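Local structure of monothiol glutaredoxin-S14, chloroplastic (Arabidopsis thaliana, 3IPZ) at residues Glu67-Pro72 with Gln76-Gly81; Leu91-Phe94 with Glu98-Glu101. The protein binds a [2Fe-2S] cluster bridging two subunits, may donate Fe-S clusters to other proteins, and may regulate CAX cation transporters as a chloroplast monothiol glutaredoxin of the CGFS class. All coordinates share one frame; numbering follows the deposited sequence.

How the contacts relate
Both contacts belong to the single glutaredoxin domain that makes up this chain, and they follow one another in sequence: contact 1 closes before contact 2 begins. Contact 1 ties the end of helix 59-69 and the loop after it to strand 76-79, an inner strand of the four-stranded mixed sheet. Contact 2 lies farther from the middle of the molecule, where helix 87-96 gives way to helix 98-108. Their centres are about 16 Å apart, yet they meet where Ile79 CD1 packs 4.0 Å from Leu99 CD2. Side chains alternate along strand 76-79, so the C-terminal helix probably packs on the opposite face of this thioredoxin-fold sheet from helix 59-69.

Contact 1: Glu67-Pro72 with Gln76-Gly81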
loop_
_atom_site.group_PDB
_atom_site.type_symbol
_atom_site.label_atom_id
_atom_site.label_comp_id
_atom_site.label_asym_id
_atom_site.label_seq_id
_atom_site.Cartn_x
_atom_site.Cartn_y
_atom_site.Cartn_z
ATOM N N GLU A 67 -8.997 -8.362 4.069
ATOM C CA GLU A 67 -8.846 -9.798 4.215
ATOM C C GLU A 67 -7.594 -10.300 3.519
ATOM O O GLU A 67 -6.879 -11.135 4.059
ATOM C CB GLU A 67 -10.066 -10.530 3.657
ATOM C CG GLU A 67 -10.084 -12.006 4.029
ATOM C CD GLU A 67 -11.310 -12.731 3.500
ATOM O OE1 GLU A 67 -12.436 -12.242 3.747
ATOM O OE2 GLU A 67 -11.146 -13.790 2.849
ATOM N N TYR A 68 -7.336 -9.797 2.318
ATOM C CA TYR A 68 -6.159 -10.187 1.544
ATOM C C TYR A 68 -4.854 -9.869 2.290
ATOM O O TYR A 68 -3.952 -10.698 2.351
ATOM C CB TYR A 68 -6.159 -9.452 0.198
ATOM C CG TYR A 68 -5.082 -9.890 -0.770
ATOM C CD1 TYR A 68 -5.204 -11.075 -1.488
ATOM C CD2 TYR A 68 -3.947 -9.109 -0.977
ATOM C CE1 TYR A 68 -4.218 -11.469 -2.399
ATOM C CE2 TYR A 68 -2.960 -9.493 -1.879
ATOM C CZ TYR A 68 -3.102 -10.672 -2.589
ATOM O OH TYR A 68 -2.131 -11.053 -3.494
ATOM N N SER A 69 -4.766 -8.663 2.846
ATOM C CA SER A 69 -3.579 -8.213 3.574
ATOM C C SER A 69 -3.588 -8.653 5.034
ATOM O O SER A 69 -2.550 -8.642 5.699
ATOM C CB SER A 69 -3.493 -6.681 3.551
ATOM O OG SER A 69 -3.609 -6.182 2.235
ATOM N N ASN A 70 -4.770 -9.027 5.519
ATOM C CA ASN A 70 -4.982 -9.424 6.905
ATOM C C ASN A 70 -4.598 -8.282 7.846
ATOM O O ASN A 70 -3.971 -8.488 8.882
ATOM C CB ASN A 70 -4.184 -10.678 7.260
ATOM C CG ASN A 70 -4.580 -11.238 8.620
ATOM O OD1 ASN A 70 -5.749 -11.545 8.856
ATOM N ND2 ASN A 70 -3.613 -11.362 9.520
ATOM N N TRP A 71 -4.997 -7.077 7.463
ATOM C CA TRP A 71 -4.729 -5.858 8.207
ATOM C C TRP A 71 -6.021 -5.050 8.060
ATOM O O TRP A 71 -6.415 -4.705 6.952
ATOM C CB TRP A 71 -3.524 -5.132 7.582
ATOM C CG TRP A 71 -3.186 -3.857 8.267
ATOM C CD1 TRP A 71 -3.400 -2.593 7.799
ATOM C CD2 TRP A 71 -2.679 -3.716 9.597
ATOM N NE1 TRP A 71 -3.066 -1.671 8.764
ATOM C CE2 TRP A 71 -2.622 -2.335 9.878
ATOM C CE3 TRP A 71 -2.273 -4.627 10.583
ATOM C CZ2 TRP A 71 -2.174 -1.836 11.110
ATOM C CZ3 TRP A 71 -1.826 -4.134 11.807
ATOM C CH2 TRP A 71 -1.783 -2.748 12.056
ATOM N N PRO A 72 -6.691 -4.740 9.184
ATOM C CA PRO A 72 -7.956 -3.993 9.251
ATOM C C PRO A 72 -8.066 -2.555 8.766
ATOM O O PRO A 72 -9.178 -2.058 8.627
ATOM C CB PRO A 72 -8.349 -4.123 10.721
ATOM C CG PRO A 72 -7.029 -4.075 11.401
ATOM C CD PRO A 72 -6.183 -5.006 10.545
ATOM N N GLN A 76 -2.230 0.828 3.513
ATOM C CA GLN A 76 -1.690 -0.503 3.335
ATOM C C GLN A 76 -0.685 -0.335 2.195
ATOM O O GLN A 76 -1.049 0.086 1.102
ATOM C CB GLN A 76 -2.793 -1.494 2.938
ATOM C CG GLN A 76 -3.532 -2.095 4.117
ATOM C CD GLN A 76 -4.579 -3.118 3.713
ATOM O OE1 GLN A 76 -4.452 -3.790 2.690
ATOM N NE2 GLN A 76 -5.613 -3.253 4.533
ATOM N N LEU A 77 0.575 -0.660 2.458
ATOM C CA LEU A 77 1.626 -0.517 1.461
ATOM C C LEU A 77 2.106 -1.839 0.905
ATOM O O LEU A 77 2.396 -2.774 1.646
ATOM C CB LEU A 77 2.822 0.231 2.061
ATOM C CG LEU A 77 4.044 0.519 1.173
ATOM C CD1 LEU A 77 3.659 1.462 0.029
ATOM C CD2 LEU A 77 5.146 1.152 2.024
ATOM N N TYR A 78 2.175 -1.917 -0.417
ATOM C CA TYR A 78 2.666 -3.110 -1.087
ATOM C C TYR A 78 3.958 -2.762 -1.844
ATOM O O TYR A 78 4.075 -1.683 -2.446
ATOM C CB TYR A 78 1.619 -3.654 -2.069
ATOM C CG TYR A 78 0.578 -4.546 -1.426
ATOM C CD1 TYR A 78 -0.511 -4.007 -0.726
ATOM C CD2 TYR A 78 0.695 -5.940 -1.504
ATOM C CE1 TYR A 78 -1.466 -4.847 -0.117
ATOM C CE2 TYR A 78 -0.238 -6.778 -0.907
ATOM C CZ TYR A 78 -1.315 -6.230 -0.213
ATOM O OH TYR A 78 -2.212 -7.082 0.396
ATOM N N ILE A 79 4.925 -3.675 -1.799
ATOM C CA ILE A 79 6.198 -3.486 -2.482
ATOM C C ILE A 79 6.578 -4.817 -3.100
ATOM O O ILE A 79 6.619 -5.833 -2.401
ATOM C CB ILE A 79 7.316 -3.057 -1.506
ATOM C CG1 ILE A 79 6.943 -1.748 -0.820
ATOM C CG2 ILE A 79 8.621 -2.870 -2.256
ATOM C CD1 ILE A 79 7.751 -1.424 0.436
ATOM N N GLY A 80 6.850 -4.807 -4.408
ATOM C CA GLY A 80 7.212 -6.035 -5.094
ATOM C C GLY A 80 6.065 -7.031 -5.082
ATOM O O GLY A 80 6.278 -8.240 -5.196
ATOM N N GLY A 81 4.843 -6.526 -4.934
ATOM C CA GLY A 81 3.677 -7.393 -4.928
ATOM C C GLY A 81 3.417 -8.115 -3.619
ATOM O O GLY A 81 2.558 -8.999 -3.563
HETATM O O HOH W 1 0.510 -10.600 -2.615
#
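Ser69 and the side chains of Gln76 and Tyr78 form a short hydrogen-bonded chain between helix end and strand. Tyr78 OH donates to Ser69 OG over a very short 2.5 Å, and Ser69 OG in turn donates to Gln76 OE1 at 2.6 Å, reaching that oxygen from above the amide plane, 46° out of it. A chi1 of -51° turns OG toward both partners, and serine is small enough to sit buried between them. The extended Gln76 chain carries the amide across to it, and NE2 bonds to Thr73 O in the intervening loop, so both ends of the amide are held. A water joins Tyr68 OH to Gly81, which, at positive phi, accepts a hydrogen bond from it at O; the water lies 2.8 Å from each oxygen.

Apolar and aromatic contacts flank this polar core. Tyr68 presents its ring edge to Tyr78, whose OH comes 3.0 Å from Tyr68 CD2. Trp71 CD1 meets Gln76 CG at 3.7 Å, indole and amide planes standing 75° apart.

Asn70, with positive phi, is the C-prime residue of a Schellman motif closing helix 59-69. The contact thus frames the helix-to-strand connection of the glutaredoxin thioredoxin fold, which includes residues 69-73, required for CAX1 activation, and Phe74, which probably binds glutathione, as in relatives.

Contact 2: Leu91-Phe94 with Glu98-Glu101; sequences LEAF and ELQE
The Phe94 ring and the Gln100 amide are the two flat groups here, their planes only 13° from parallel, but the amide comes to the ring obliquely and makes no true stack. Leu99 also approaches the ring at a slant, its CD1 lying 4.2 Å from Phe94 CD1 and 4.0 Å from Phe94 CB. Beyond these two helices the ring rests on Ile42 and Asn45 of helix 34-45 and on Leu46, a setting that suits a large aromatic side chain. It gets there because CG is anti to the backbone N, chi1 173°, while the CB bond itself points away from segment 98-101.

Gln100 bends at chi2, bringing its amide back toward the end of the first helix, where CD lies 4.0 Å from Phe94 O. An alanine here lacks the amide near Phe94 O and would probably leave the neighbouring flank of the Phe94 ring less well packed.

Closer to the backbone small groups meet. Ala93 CB, directed at the second helix, packs 3.9 Å from Leu99 CB and 4.0 Å from Glu98 CB; the small methyl lets the two helices come close here. Leu99 is buried, and it also touches Ile42 and Leu46, as its branched apolar side chain allows.

One main-chain bond crosses the junction: Leu99 N donates to Ala93 O at 2.8 Å, nearly straight at 168°, from well above the carbonyl plane. It gives a first-turn N-H of helix 98-108 an acceptor near the end of helix 87-96. The partial charges of the two helix ends are likely to favour the pairing, and Glu98, exposed in the first turn of helix 98-108, carries a charge of the sign that probably suits a helix start.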
loop_
_atom_site.group_PDB
_atom_site.type_symbol
_atom_site.label_atom_id
_atom_site.label_comp_id
_atom_site.label_asym_id
_atom_site.label_seq_id
_atom_site.Cartn_x
_atom_site.Cartn_y
_atom_site.Cartn_z
ATOM N N LEU A 91 6.281 3.366 9.030
ATOM C CA LEU A 91 6.989 4.464 9.672
ATOM C C LEU A 91 8.266 3.936 10.315
ATOM O O LEU A 91 9.337 4.528 10.184
ATOM C CB LEU A 91 6.107 5.101 10.745
ATOM C CG LEU A 91 6.256 6.602 11.023
ATOM C CD1 LEU A 91 5.961 6.836 12.495
ATOM C CD2 LEU A 91 7.657 7.103 10.702
ATOM N N GLU A 92 8.144 2.808 11.008
ATOM C CA GLU A 92 9.286 2.203 11.677
ATOM C C GLU A 92 10.354 1.744 10.685
ATOM O O GLU A 92 11.539 1.993 10.885
ATOM C CB GLU A 92 8.813 1.019 12.527
ATOM C CG GLU A 92 9.918 0.249 13.237
ATOM C CD GLU A 92 10.614 1.048 14.327
ATOM O OE1 GLU A 92 10.079 2.098 14.748
ATOM O OE2 GLU A 92 11.694 0.606 14.772
ATOM N N ALA A 93 9.935 1.070 9.621
ATOM C CA ALA A 93 10.871 0.587 8.621
ATOM C C ALA A 93 11.538 1.776 7.945
ATOM O O ALA A 93 12.609 1.650 7.353
ATOM C CB ALA A 93 10.154 -0.263 7.598
ATOM N N PHE A 94 10.886 2.933 8.026
ATOM C CA PHE A 94 11.437 4.146 7.446
ATOM C C PHE A 94 12.582 4.646 8.333
ATOM O O PHE A 94 13.682 4.904 7.849
ATOM C CB PHE A 94 10.360 5.222 7.341
ATOM C CG PHE A 94 10.887 6.554 6.904
ATOM C CD1 PHE A 94 11.539 6.690 5.685
ATOM C CD2 PHE A 94 10.735 7.673 7.712
ATOM C CE1 PHE A 94 12.033 7.930 5.272
ATOM C CE2 PHE A 94 11.227 8.922 7.311
ATOM C CZ PHE A 94 11.876 9.048 6.089
ATOM N N GLU A 98 14.948 -0.093 6.757
ATOM C CA GLU A 98 14.418 -1.331 6.166
ATOM C C GLU A 98 13.451 -1.042 4.995
ATOM O O GLU A 98 13.368 -1.802 4.031
ATOM C CB GLU A 98 13.698 -2.143 7.242
ATOM C CG GLU A 98 13.078 -3.450 6.759
ATOM C CD GLU A 98 12.263 -4.152 7.845
ATOM O OE1 GLU A 98 12.768 -4.263 8.985
ATOM O OE2 GLU A 98 11.129 -4.599 7.562
ATOM N N LEU A 99 12.723 0.062 5.093
ATOM C CA LEU A 99 11.792 0.462 4.049
ATOM C C LEU A 99 12.589 0.690 2.754
ATOM O O LEU A 99 12.228 0.195 1.692
ATOM C CB LEU A 99 11.092 1.767 4.451
ATOM C CG LEU A 99 9.696 2.062 3.891
ATOM C CD1 LEU A 99 9.532 3.553 3.821
ATOM C CD2 LEU A 99 9.493 1.452 2.525
ATOM N N GLN A 100 13.676 1.445 2.858
ATOM C CA GLN A 100 14.516 1.739 1.703
ATOM C C GLN A 100 15.119 0.471 1.115
ATOM O O GLN A 100 15.131 0.283 -0.106
ATOM C CB GLN A 100 15.614 2.728 2.087
ATOM C CG GLN A 100 15.072 4.071 2.552
ATOM C CD GLN A 100 14.695 4.118 4.039
ATOM O OE1 GLN A 100 14.199 3.144 4.617
ATOM N NE2 GLN A 100 14.916 5.273 4.653
ATOM N N GLU A 101 15.610 -0.408 1.981
ATOM C CA GLU A 101 16.180 -1.656 1.508
ATOM C C GLU A 101 15.165 -2.398 0.654
ATOM O O GLU A 101 15.491 -2.864 -0.447
ATOM C CB GLU A 101 16.581 -2.540 2.681
ATOM C CG GLU A 101 17.940 -2.220 3.275
ATOM C CD GLU A 101 18.260 -3.113 4.456
ATOM O OE1 GLU A 101 18.091 -4.346 4.326
ATOM O OE2 GLU A 101 18.677 -2.581 5.508
#